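Local coordinates for protein probable 2-dehydropantoate 2-reductase (Bacillus subtilis, PDB 3EGO) that probably catalyses the NADPH-dependent reduction of ketopantoate (2-dehydropantoate) to pantoic acid in the pantothenate biosynthesis pathway, at residues C187-T192 / R246-V251; Q196-E201 / T242-S247; T259-I264 / G287-L292; K213-E218 / V280-L285. One frame throughout, in Å; residues are numbered along the deposited sequence. Where two conformers were deposited one is given.

Interaction 1: C187-T192 / R246-V251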
loop_
_atom_site.group_PDB
_atom_site.type_symbol
_atom_site.label_atom_id
_atom_site.label_comp_id
_atom_site.label_asym_id
_atom_site.label_seq_id
_atom_site.Cartn_x
_atom_site.Cartn_y
_atom_site.Cartn_z
ATOM N N CYS A 187 5.054 11.344 -9.195
ATOM C CA CYS A 187 6.027 11.095 -8.140
ATOM C C CYS A 187 5.481 11.265 -6.757
ATOM O O CYS A 187 5.934 10.582 -5.825
ATOM C CB CYS A 187 7.233 12.016 -8.264
ATOM S SG CYS A 187 8.204 11.721 -9.678
ATOM N N ILE A 188 4.546 12.199 -6.586
ATOM C CA ILE A 188 4.037 12.478 -5.254
ATOM C C ILE A 188 2.804 11.662 -4.892
ATOM O O ILE A 188 2.707 11.151 -3.781
ATOM C CB ILE A 188 3.662 13.967 -5.054
ATOM C CG1 ILE A 188 4.905 14.872 -5.164
ATOM C CG2 ILE A 188 2.998 14.158 -3.673
ATOM C CD1 ILE A 188 4.552 16.430 -5.163
ATOM N N ASN A 189 1.850 11.565 -5.813
ATOM C CA ASN A 189 0.504 11.023 -5.482
ATOM C C ASN A 189 0.377 9.527 -5.105
ATOM O O ASN A 189 -0.237 9.173 -4.083
ATOM C CB ASN A 189 -0.471 11.376 -6.607
ATOM C CG ASN A 189 -0.831 12.889 -6.634
ATOM O OD1 ASN A 189 -0.184 13.706 -5.983
ATOM N ND2 ASN A 189 -1.849 13.242 -7.402
ATOM N N PRO A 190 0.894 8.632 -5.968
ATOM C CA PRO A 190 0.895 7.217 -5.649
ATOM C C PRO A 190 1.651 6.937 -4.369
ATOM O O PRO A 190 1.200 6.108 -3.583
ATOM C CB PRO A 190 1.653 6.584 -6.841
ATOM C CG PRO A 190 1.556 7.586 -7.971
ATOM C CD PRO A 190 1.433 8.933 -7.315
ATOM N N LEU A 191 2.789 7.616 -4.151
ATOM C CA LEU A 191 3.601 7.343 -2.977
ATOM C C LEU A 191 2.923 7.728 -1.695
ATOM O O LEU A 191 2.979 6.977 -0.714
ATOM C CB LEU A 191 4.957 8.061 -3.020
ATOM C CG LEU A 191 6.139 7.272 -3.554
ATOM C CD1 LEU A 191 5.966 7.008 -5.026
ATOM C CD2 LEU A 191 7.432 8.044 -3.322
ATOM N N THR A 192 2.318 8.917 -1.678
ATOM C CA THR A 192 1.578 9.377 -0.509
ATOM C C THR A 192 0.351 8.513 -0.227
ATOM O O THR A 192 -0.004 8.267 0.930
ATOM C CB THR A 192 1.141 10.864 -0.607
ATOM O OG1 THR A 192 0.370 11.067 -1.775
ATOM C CG2 THR A 192 2.343 11.804 -0.619
ATOM N N ARG A 246 -2.410 16.686 2.232
ATOM C CA ARG A 246 -2.635 15.317 1.801
ATOM C C ARG A 246 -2.975 15.314 0.296
ATOM O O ARG A 246 -3.872 16.041 -0.158
ATOM C CB ARG A 246 -3.771 14.673 2.585
ATOM C CG ARG A 246 -3.501 14.493 4.068
ATOM C CD ARG A 246 -4.549 13.559 4.659
ATOM N NE ARG A 246 -5.881 14.148 4.517
ATOM C CZ ARG A 246 -7.024 13.468 4.476
ATOM N NH1 ARG A 246 -7.033 12.143 4.555
ATOM N NH2 ARG A 246 -8.173 14.123 4.344
ATOM N N SER A 247 -2.263 14.499 -0.474
ATOM C CA SER A 247 -2.386 14.570 -1.923
ATOM C C SER A 247 -3.799 14.135 -2.263
ATOM O O SER A 247 -4.427 13.440 -1.486
ATOM C CB SER A 247 -1.385 13.631 -2.590
ATOM O OG SER A 247 -1.809 12.300 -2.362
ATOM N N SER A 248 -4.286 14.498 -3.442
ATOM C CA SER A 248 -5.616 14.079 -3.882
ATOM C C SER A 248 -5.799 12.558 -3.964
ATOM O O SER A 248 -6.917 12.052 -3.811
ATOM C CB SER A 248 -5.910 14.662 -5.252
ATOM O OG SER A 248 -4.987 14.167 -6.209
ATOM N N MET A 249 -4.710 11.831 -4.246
ATOM C CA MET A 249 -4.799 10.373 -4.369
ATOM C C MET A 249 -4.875 9.733 -2.989
ATOM O O MET A 249 -5.566 8.738 -2.806
ATOM C CB MET A 249 -3.629 9.801 -5.211
ATOM C CG MET A 249 -3.715 8.291 -5.530
ATOM S SD MET A 249 -2.630 7.696 -6.935
ATOM C CE MET A 249 -3.254 8.697 -8.248
ATOM N N LEU A 250 -4.168 10.299 -2.024
ATOM C CA LEU A 250 -4.231 9.824 -0.655
ATOM C C LEU A 250 -5.665 9.978 -0.148
ATOM O O LEU A 250 -6.257 9.053 0.405
ATOM C CB LEU A 250 -3.264 10.606 0.224
ATOM C CG LEU A 250 -3.261 10.287 1.727
ATOM C CD1 LEU A 250 -3.436 8.762 1.995
ATOM C CD2 LEU A 250 -1.985 10.822 2.384
ATOM N N VAL A 251 -6.240 11.143 -0.405
ATOM C CA VAL A 251 -7.649 11.414 -0.072
ATOM C C VAL A 251 -8.642 10.423 -0.715
ATOM O O VAL A 251 -9.523 9.875 -0.038
ATOM C CB VAL A 251 -7.991 12.886 -0.430
ATOM C CG1 VAL A 251 -9.494 13.107 -0.464
ATOM C CG2 VAL A 251 -7.308 13.804 0.564
#
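Asn189, Thr192 and Met249 bury most of the surface shared by segments 187-192 and 246-251, and the hydroxyl of Ser247 provides the polar link. Thr192 OG1 and Ser247 OG lie 2.6 Å apart in a hydrogen bond that either could donate. Ser247 holds its OG between its backbone N and carbonyl carbon (chi1 71°), and the same oxygen accepts from Leu250 N at 3.1 Å with an N-H...O angle of 160°. Ser247 is therefore the N-cap of helix 248-255, and it ties that helix start to helix 174-195 within the helical C-terminal domain of the ketopantoate reductase family. An alanine here would probably leave Leu250 N without its cap and Thr192 OG1 without its partner across the contact. One turn back, Asn189 sends OD1 to within 3.6 Å of Ser247 CB, while its CB packs on Met249 CB at 3.8 Å. Met249 also brings its CB against the backbone O of Asn189, 3.6 Å away. Beyond that point the thioether lies beside the kink at Pro190, with SD 3.8 Å from the proline N; the bend at chi3 (-59°) turns CE back to 4.2 Å from Asn189 CB. By similarity, Asn189 and Ser248 both bind substrate. Leu250 meets the end of the segment instead, its CD2 3.5 Å from Thr192 O.

Interaction 2: Q196-E201 / T242-S247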
loop_
_atom_site.group_PDB
_atom_site.type_symbol
_atom_site.label_atom_id
_atom_site.label_comp_id
_atom_site.label_asym_id
_atom_site.label_seq_id
_atom_site.Cartn_x
_atom_site.Cartn_y
_atom_site.Cartn_z
ATOM N N GLN A 196 0.435 6.829 3.252
ATOM C CA GLN A 196 -0.513 7.688 3.961
ATOM C C GLN A 196 0.177 8.750 4.824
ATOM O O GLN A 196 -0.073 8.853 6.030
ATOM C CB GLN A 196 -1.481 6.859 4.808
ATOM C CG GLN A 196 -2.262 5.848 4.024
ATOM C CD GLN A 196 -3.315 5.210 4.884
ATOM O OE1 GLN A 196 -3.523 5.619 6.040
ATOM N NE2 GLN A 196 -3.985 4.196 4.343
ATOM N N VAL A 197 1.040 9.530 4.191
ATOM C CA VAL A 197 1.736 10.594 4.878
ATOM C C VAL A 197 1.481 11.872 4.099
ATOM O O VAL A 197 1.146 11.819 2.923
ATOM C CB VAL A 197 3.249 10.319 4.925
ATOM C CG1 VAL A 197 3.540 9.088 5.796
ATOM C CG2 VAL A 197 3.814 10.186 3.522
ATOM N N LYS A 198 1.606 13.023 4.755
ATOM C CA LYS A 198 1.516 14.288 4.034
ATOM C C LYS A 198 2.697 14.394 3.082
ATOM O O LYS A 198 3.692 13.713 3.261
ATOM C CB LYS A 198 1.475 15.460 5.023
ATOM C CG LYS A 198 0.103 15.616 5.696
ATOM C CD LYS A 198 0.204 16.007 7.168
ATOM C CE LYS A 198 -1.193 16.276 7.744
ATOM N NZ LYS A 198 -1.171 16.826 9.143
ATOM N N ASN A 199 2.575 15.252 2.078
ATOM C CA ASN A 199 3.583 15.425 1.046
ATOM C C ASN A 199 4.974 15.698 1.593
ATOM O O ASN A 199 5.961 15.246 1.023
ATOM C CB ASN A 199 3.213 16.580 0.111
ATOM C CG ASN A 199 2.019 16.274 -0.776
ATOM O OD1 ASN A 199 1.339 15.264 -0.616
ATOM N ND2 ASN A 199 1.759 17.164 -1.726
ATOM N N GLY A 200 5.060 16.485 2.668
ATOM C CA GLY A 200 6.359 16.871 3.186
ATOM C C GLY A 200 7.126 15.674 3.713
ATOM O O GLY A 200 8.354 15.671 3.724
ATOM N N GLU A 201 6.400 14.651 4.152
ATOM C CA GLU A 201 7.046 13.455 4.671
ATOM C C GLU A 201 7.890 12.734 3.616
ATOM O O GLU A 201 8.811 12.011 3.957
ATOM C CB GLU A 201 6.039 12.500 5.327
ATOM C CG GLU A 201 5.832 12.700 6.817
ATOM C CD GLU A 201 5.628 11.367 7.551
ATOM O OE1 GLU A 201 4.605 11.217 8.258
ATOM O OE2 GLU A 201 6.482 10.456 7.401
ATOM N N THR A 242 3.756 22.140 -0.824
ATOM C CA THR A 242 2.553 21.474 -0.313
ATOM C C THR A 242 2.816 20.571 0.917
ATOM O O THR A 242 2.099 19.610 1.150
ATOM C CB THR A 242 1.880 20.666 -1.427
ATOM O OG1 THR A 242 2.821 19.736 -1.989
ATOM C CG2 THR A 242 1.372 21.595 -2.537
ATOM N N LYS A 243 3.825 20.897 1.717
ATOM C CA LYS A 243 4.288 19.993 2.786
ATOM C C LYS A 243 3.222 19.459 3.741
ATOM O O LYS A 243 3.299 18.315 4.174
ATOM C CB LYS A 243 5.481 20.586 3.570
ATOM C CG LYS A 243 5.270 21.984 4.178
ATOM C CD LYS A 243 6.470 22.360 5.056
ATOM C CE LYS A 243 6.205 23.578 5.946
ATOM N NZ LYS A 243 5.102 23.389 6.946
ATOM N N GLU A 244 2.243 20.284 4.085
ATOM C CA GLU A 244 1.213 19.901 5.063
ATOM C C GLU A 244 -0.037 19.325 4.396
ATOM O O GLU A 244 -0.988 18.952 5.080
ATOM C CB GLU A 244 0.811 21.115 5.929
ATOM C CG GLU A 244 1.958 21.773 6.699
ATOM C CD GLU A 244 2.567 20.871 7.771
ATOM O OE1 GLU A 244 1.941 19.849 8.148
ATOM O OE2 GLU A 244 3.680 21.192 8.247
ATOM N N ASN A 245 -0.030 19.247 3.062
ATOM C CA ASN A 245 -1.190 18.792 2.330
ATOM C C ASN A 245 -1.206 17.268 2.228
ATOM O O ASN A 245 -0.149 16.652 2.123
ATOM C CB ASN A 245 -1.158 19.320 0.903
ATOM C CG ASN A 245 -1.350 20.834 0.803
ATOM O OD1 ASN A 245 -1.733 21.515 1.758
ATOM N ND2 ASN A 245 -1.095 21.354 -0.381
ATOM N N ARG A 246 -2.410 16.686 2.232
ATOM C CA ARG A 246 -2.635 15.317 1.801
ATOM C C ARG A 246 -2.975 15.314 0.296
ATOM O O ARG A 246 -3.872 16.041 -0.158
ATOM C CB ARG A 246 -3.771 14.673 2.585
ATOM C CG ARG A 246 -3.501 14.493 4.068
ATOM C CD ARG A 246 -4.549 13.559 4.659
ATOM N NE ARG A 246 -5.881 14.148 4.517
ATOM C CZ ARG A 246 -7.024 13.468 4.476
ATOM N NH1 ARG A 246 -7.033 12.143 4.555
ATOM N NH2 ARG A 246 -8.173 14.123 4.344
ATOM N N SER A 247 -2.263 14.499 -0.474
ATOM C CA SER A 247 -2.386 14.570 -1.923
ATOM C C SER A 247 -3.799 14.135 -2.263
ATOM O O SER A 247 -4.427 13.440 -1.486
ATOM C CB SER A 247 -1.385 13.631 -2.590
ATOM O OG SER A 247 -1.809 12.300 -2.362
HETATM O O HOH W 1 -0.187 13.306 0.918
#
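Asn199 and Thr242 bring two chain reversals together, each a type I turn, running from Lys198 to Glu201 and from Thr242 to Asn245. The backbone N of Asn199 donates to Asn245 O at 3.1 Å and 169°, and Gly200 N donates to Lys243 O at 3.0 Å. Along the Asn199 side chain, CB lies 3.4 Å from Thr242 O. With CG anti to the carbonyl carbon (chi1 -70°), Asn199 CG comes within 3.6 Å of Asn245 O. At the tip the two amide atoms part. ND2 donates to Thr242 OG1 at 2.8 Å and 160°, close to the amide plane, and Thr242 OG1 is bonded in addition to Val238 O. OD1 accepts from a water 2.9 Å away, which also donates to Val197 O and takes the N-H of Ser247, whose N is 2.8 Å from the water oxygen. Both ends of the amide are thus gripped and its rotation is fixed. Gly200 CA is 3.8 Å from Lys243 CB, an approach that a beta carbon on the glycine would probably make too close. Asn199 is a substrate-binding residue by similarity; here its amide is bonded to Thr242 and to a water. The two loops follow helix 174-195 and helix 228-241 and lead into helices 201-204 and 248-255, with Asn199 resting on Ile188 and Thr192 of helix 174-195.

Interaction 3: T259-I264 / G287-L292; sequences TEADAI and GSIKAL
At the ST turn that begins helix 261-274, Thr259 and Ala261 pack against Ile289 of helix 280-291, in a part of the C-terminal domain that also holds Glu260, a NADP(+)-binding residue by similarity. The turn is defined by Thr259 OG1 accepting from Ala261 N at 2.9 Å, with an N-H...O angle of 153°. That hydroxyl is bonded to Glu293 OE1 as well, so it serves two groups at once. On the opposing helix, Ile289 has CG2 anti to its backbone N, and this methyl meets Thr259 at its CG2, 3.9 Å away, and at its OG1. Ala261 CB lies 4.1 Å from the same Ile289 CG2. An alanine in place of Thr259 would probably leave Ala261 N and Glu293 OE1 without their hydroxyl partner and open a gap beside Ile289 CG2. Beside this apolar patch lies a salt bridge. The Lys290 chain, bent at chi2 and chi3, crosses Asp262 at about a right angle, and its NZ stands 3.1 Å from OD1 and 3.1 Å from OD2 of Asp262. Both hydrogen bonds are weak, and the firmer partner of the carboxylate is Tyr286 OH, which bonds OD1. The near-equal distances mean that the ammonium faces both carboxylate oxygens rather than choosing one. Glu260, at the N-cap position of helix 261-274, turns from the contact and bonds Asn100 ND2 through OE2. Asn100 binds NADP(+) and substrate by similarity, which places this helix start beside the probable cofactor site between the Rossmann-type and helical domains.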
loop_
_atom_site.group_PDB
_atom_site.type_symbol
_atom_site.label_atom_id
_atom_site.label_comp_id
_atom_site.label_asym_id
_atom_site.label_seq_id
_atom_site.Cartn_x
_atom_site.Cartn_y
_atom_site.Cartn_z
ATOM N N THR A 259 -9.551 6.292 -7.912
ATOM C CA THR A 259 -8.492 7.266 -7.961
ATOM C C THR A 259 -8.214 7.622 -9.420
ATOM O O THR A 259 -8.832 7.087 -10.337
ATOM C CB THR A 259 -7.204 6.713 -7.357
ATOM O OG1 THR A 259 -6.619 5.813 -8.301
ATOM C CG2 THR A 259 -7.474 5.975 -6.069
ATOM N N GLU A 260 -7.265 8.527 -9.628
ATOM C CA GLU A 260 -6.789 8.828 -10.978
ATOM C C GLU A 260 -5.567 7.977 -11.362
ATOM O O GLU A 260 -4.711 8.434 -12.117
ATOM C CB GLU A 260 -6.420 10.300 -11.047
ATOM C CG GLU A 260 -7.569 11.232 -10.653
ATOM C CD GLU A 260 -7.153 12.702 -10.619
ATOM O OE1 GLU A 260 -6.013 13.015 -10.188
ATOM O OE2 GLU A 260 -7.976 13.529 -11.046
ATOM N N ALA A 261 -5.427 6.791 -10.764
ATOM C CA ALA A 261 -4.300 5.892 -11.102
ATOM C C ALA A 261 -4.218 5.617 -12.610
ATOM O O ALA A 261 -3.116 5.605 -13.216
ATOM C CB ALA A 261 -4.421 4.558 -10.307
ATOM N N ASP A 262 -5.347 5.369 -13.253
ATOM C CA ASP A 262 -5.255 5.014 -14.672
ATOM C C ASP A 262 -4.761 6.190 -15.508
ATOM O O ASP A 262 -3.984 5.999 -16.454
ATOM C CB ASP A 262 -6.583 4.534 -15.231
ATOM C CG ASP A 262 -6.990 3.192 -14.706
ATOM O OD1 ASP A 262 -6.116 2.437 -14.236
ATOM O OD2 ASP A 262 -8.204 2.902 -14.763
ATOM N N ALA A 263 -5.208 7.398 -15.157
ATOM C CA ALA A 263 -4.867 8.602 -15.933
ATOM C C ALA A 263 -3.460 9.093 -15.648
ATOM O O ALA A 263 -2.814 9.668 -16.512
ATOM C CB ALA A 263 -5.877 9.711 -15.668
ATOM N N ILE A 264 -2.969 8.860 -14.445
ATOM C CA ILE A 264 -1.621 9.275 -14.091
ATOM C C ILE A 264 -0.629 8.153 -14.366
ATOM O O ILE A 264 0.344 8.331 -15.134
ATOM C CB ILE A 264 -1.516 9.688 -12.628
ATOM C CG1 ILE A 264 -2.407 10.905 -12.318
ATOM C CG2 ILE A 264 -0.081 9.963 -12.234
ATOM C CD1 ILE A 264 -1.765 12.219 -12.602
ATOM N N GLY A 287 -0.393 -1.440 -9.289
ATOM C CA GLY A 287 -1.082 -2.650 -8.824
ATOM C C GLY A 287 -1.631 -2.471 -7.403
ATOM O O GLY A 287 -2.732 -2.888 -7.111
ATOM N N SER A 288 -0.876 -1.821 -6.524
ATOM C CA SER A 288 -1.291 -1.668 -5.129
ATOM C C SER A 288 -2.434 -0.692 -4.975
ATOM O O SER A 288 -3.304 -0.878 -4.137
ATOM C CB SER A 288 -0.141 -1.156 -4.249
ATOM O OG SER A 288 0.983 -2.008 -4.311
ATOM N N ILE A 289 -2.393 0.402 -5.720
ATOM C CA ILE A 289 -3.528 1.352 -5.663
ATOM C C ILE A 289 -4.787 0.730 -6.282
ATOM O O ILE A 289 -5.905 0.840 -5.740
ATOM C CB ILE A 289 -3.227 2.672 -6.413
ATOM C CG1 ILE A 289 -1.990 3.369 -5.868
ATOM C CG2 ILE A 289 -4.459 3.569 -6.365
ATOM C CD1 ILE A 289 -2.037 3.604 -4.418
ATOM N N LYS A 290 -4.626 0.109 -7.440
ATOM C CA LYS A 290 -5.738 -0.608 -8.079
ATOM C C LYS A 290 -6.348 -1.701 -7.205
ATOM O O LYS A 290 -7.571 -1.926 -7.238
ATOM C CB LYS A 290 -5.318 -1.235 -9.410
ATOM C CG LYS A 290 -4.994 -0.199 -10.527
ATOM C CD LYS A 290 -6.179 0.734 -10.795
ATOM C CE LYS A 290 -7.214 0.075 -11.701
ATOM N NZ LYS A 290 -8.092 1.111 -12.296
ATOM N N ALA A 291 -5.512 -2.400 -6.449
ATOM C CA ALA A 291 -5.982 -3.462 -5.566
ATOM C C ALA A 291 -6.997 -2.917 -4.575
ATOM O O ALA A 291 -7.879 -3.635 -4.132
ATOM C CB ALA A 291 -4.818 -4.069 -4.825
ATOM N N LEU A 292 -6.843 -1.646 -4.218
ATOM C CA LEU A 292 -7.710 -0.985 -3.240
ATOM C C LEU A 292 -9.104 -0.673 -3.794
ATOM O O LEU A 292 -10.045 -0.464 -3.020
ATOM C CB LEU A 292 -7.037 0.305 -2.751
ATOM C CG LEU A 292 -5.715 0.082 -2.024
ATOM C CD1 LEU A 292 -5.020 1.372 -1.627
ATOM C CD2 LEU A 292 -5.943 -0.795 -0.817
#

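Interaction 4: K213-E218 / V280-L285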
loop_
_atom_site.group_PDB
_atom_site.type_symbol
_atom_site.label_atom_id
_atom_site.label_comp_id
_atom_site.label_asym_id
_atom_site.label_seq_id
_atom_site.Cartn_x
_atom_site.Cartn_y
_atom_site.Cartn_z
ATOM N N LYS A 213 12.757 9.201 -5.869
ATOM C CA LYS A 213 13.758 9.404 -6.932
ATOM C C LYS A 213 13.743 8.258 -7.927
ATOM O O LYS A 213 13.835 8.465 -9.149
ATOM C CB LYS A 213 15.142 9.558 -6.327
ATOM C CG LYS A 213 16.103 10.379 -7.182
ATOM C CD LYS A 213 17.489 10.337 -6.592
ATOM C CE LYS A 213 18.490 10.999 -7.535
ATOM N NZ LYS A 213 19.722 11.358 -6.763
ATOM N N LEU A 214 13.617 7.030 -7.408
ATOM C CA LEU A 214 13.528 5.846 -8.259
ATOM C C LEU A 214 12.301 5.901 -9.155
ATOM O O LEU A 214 12.343 5.522 -10.332
ATOM C CB LEU A 214 13.501 4.567 -7.398
ATOM C CG LEU A 214 14.794 4.152 -6.692
ATOM C CD1 LEU A 214 14.545 2.918 -5.839
ATOM C CD2 LEU A 214 15.890 3.909 -7.739
ATOM N N VAL A 215 11.177 6.343 -8.582
ATOM C CA VAL A 215 9.980 6.559 -9.388
ATOM C C VAL A 215 10.234 7.690 -10.414
ATOM O O VAL A 215 9.921 7.559 -11.585
ATOM C CB VAL A 215 8.760 6.904 -8.503
ATOM C CG1 VAL A 215 7.570 7.286 -9.350
ATOM C CG2 VAL A 215 8.397 5.668 -7.633
ATOM N N PHE A 216 10.827 8.786 -9.960
ATOM C CA PHE A 216 11.106 9.900 -10.905
ATOM C C PHE A 216 11.926 9.411 -12.136
ATOM O O PHE A 216 11.614 9.690 -13.307
ATOM C CB PHE A 216 11.869 10.997 -10.167
ATOM C CG PHE A 216 12.323 12.102 -11.073
ATOM C CD1 PHE A 216 11.464 13.152 -11.372
ATOM C CD2 PHE A 216 13.589 12.075 -11.654
ATOM C CE1 PHE A 216 11.870 14.177 -12.235
ATOM C CE2 PHE A 216 13.999 13.106 -12.512
ATOM C CZ PHE A 216 13.130 14.141 -12.794
ATOM N N GLN A 217 12.981 8.651 -11.856
ATOM C CA GLN A 217 13.873 8.187 -12.916
ATOM C C GLN A 217 13.147 7.384 -13.963
ATOM O O GLN A 217 13.399 7.572 -15.147
ATOM C CB GLN A 217 15.067 7.420 -12.340
ATOM C CG GLN A 217 15.944 8.309 -11.436
ATOM C CD GLN A 217 17.113 7.571 -10.800
ATOM O OE1 GLN A 217 18.157 8.175 -10.527
ATOM N NE2 GLN A 217 16.951 6.254 -10.574
ATOM N N GLU A 218 12.241 6.489 -13.550
ATOM C CA GLU A 218 11.441 5.748 -14.521
ATOM C C GLU A 218 10.543 6.667 -15.333
ATOM O O GLU A 218 10.478 6.588 -16.561
ATOM C CB GLU A 218 10.543 4.705 -13.824
ATOM C CG GLU A 218 11.280 3.759 -12.924
ATOM C CD GLU A 218 10.386 2.699 -12.277
ATOM O OE1 GLU A 218 9.144 2.876 -12.201
ATOM O OE2 GLU A 218 10.946 1.682 -11.844
ATOM N N VAL A 280 9.208 -0.876 -13.154
ATOM C CA VAL A 280 8.891 -1.794 -12.060
ATOM C C VAL A 280 8.281 -1.089 -10.846
ATOM O O VAL A 280 7.352 -1.622 -10.233
ATOM C CB VAL A 280 10.101 -2.636 -11.606
ATOM C CG1 VAL A 280 11.137 -1.778 -10.945
ATOM C CG2 VAL A 280 9.647 -3.714 -10.640
ATOM N N HIS A 281 8.797 0.086 -10.489
ATOM C CA HIS A 281 8.244 0.800 -9.338
ATOM C C HIS A 281 6.872 1.345 -9.666
ATOM O O HIS A 281 5.940 1.184 -8.889
ATOM C CB HIS A 281 9.168 1.912 -8.898
ATOM C CG HIS A 281 10.511 1.421 -8.477
ATOM N ND1 HIS A 281 11.531 1.187 -9.369
ATOM C CD2 HIS A 281 10.980 1.071 -7.259
ATOM C CE1 HIS A 281 12.589 0.743 -8.710
ATOM N NE2 HIS A 281 12.276 0.651 -7.430
ATOM N N LEU A 282 6.740 2.009 -10.808
ATOM C CA LEU A 282 5.407 2.421 -11.263
ATOM C C LEU A 282 4.406 1.258 -11.330
ATOM O O LEU A 282 3.223 1.413 -11.039
ATOM C CB LEU A 282 5.517 3.120 -12.633
ATOM C CG LEU A 282 6.154 4.516 -12.608
ATOM C CD1 LEU A 282 6.579 4.894 -14.016
ATOM C CD2 LEU A 282 5.163 5.533 -12.088
ATOM N N GLU A 283 4.859 0.080 -11.746
ATOM C CA GLU A 283 3.927 -1.021 -11.897
ATOM C C GLU A 283 3.462 -1.485 -10.507
ATOM O O GLU A 283 2.295 -1.857 -10.304
ATOM C CB GLU A 283 4.646 -2.179 -12.584
ATOM C CG GLU A 283 3.744 -3.209 -13.142
ATOM C CD GLU A 283 3.492 -2.945 -14.590
ATOM O OE1 GLU A 283 2.399 -2.442 -14.888
ATOM O OE2 GLU A 283 4.392 -3.223 -15.421
ATOM N N PHE A 284 4.368 -1.497 -9.550
ATOM C CA PHE A 284 4.012 -1.972 -8.204
ATOM C C PHE A 284 3.003 -0.986 -7.538
ATOM O O PHE A 284 2.031 -1.374 -6.873
ATOM C CB PHE A 284 5.259 -2.096 -7.311
ATOM C CG PHE A 284 4.937 -2.673 -5.937
ATOM C CD1 PHE A 284 4.833 -4.052 -5.771
ATOM C CD2 PHE A 284 4.640 -1.844 -4.869
ATOM C CE1 PHE A 284 4.496 -4.596 -4.525
ATOM C CE2 PHE A 284 4.293 -2.361 -3.630
ATOM C CZ PHE A 284 4.190 -3.733 -3.459
ATOM N N LEU A 285 3.271 0.300 -7.711
ATOM C CA LEU A 285 2.387 1.335 -7.198
ATOM C C LEU A 285 0.991 1.231 -7.795
ATOM O O LEU A 285 0.000 1.301 -7.081
ATOM C CB LEU A 285 3.004 2.701 -7.511
ATOM C CG LEU A 285 4.283 3.045 -6.744
ATOM C CD1 LEU A 285 4.960 4.356 -7.286
ATOM C CD2 LEU A 285 3.977 3.207 -5.264
HETATM O O HOH W 2 12.264 -0.326 -13.682
#
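Segments 213-218 and 280-285 are helical and cross at -110°, with a closest axial approach of 9.1 Å; Val215 and His281 have the nearest CA atoms, 6.0 Å apart. From the first helix Glu218 extends its carboxylate to the N-terminal turn of the second. OE1 accepts from Leu282 N at 2.9 Å and 171°, using its syn lone pair. OE2 takes two N-H groups: His281 N at 3.0 Å, through the syn lone pair, and His281 ND1 at 2.6 Å; OE2 lies in the imidazole plane, whereas ND1 approaches from above the carboxylate plane. This is a His-carboxylate bond, joined to backbone N-H bonds in the first turn of helix 280-291, and the helix start would probably favour the charged carboxylate. A water bridges Glu218 OE2 and Val280 N. Over one face of the imidazole lies Leu214 CB, 4.1 Å from the ring centroid and 10° off the normal, a CH-pi contact. With ND1 engaged, His281 NE2 bonds His281 NE2 of the second subunit, so the glutamate probably helps to position an interface residue. Val215 CG2 and Leu285 CD1 meet tip to tip at 3.7 Å, while Val215 CG1 lies 4.0 Å from Leu282 CD2.

In the fold
All four contacts lie within the helical C-terminal domain. Along the chain, interactions 1 and 2 close before interaction 3 opens, while interaction 4 alternates with all three. Interactions 1 and 2 have centres about 8 Å apart; they share Arg246 and Ser247, and Thr192 and Ile188 of one touch Asn199 of the other. Interaction 3 is centred about 11 Å from the centre of interaction 1, and Met249 CE packs at the start of helix 261-274. Interactions 3 and 4, centres about 14 Å apart, both use helix 280-291 and touch the second subunit. Interaction 4 meets interaction 1 through Leu191 against Val215 and Leu285. Helix 174-195, carrying probable substrate-binding residues, thus packs against helices reaching the dimer interface.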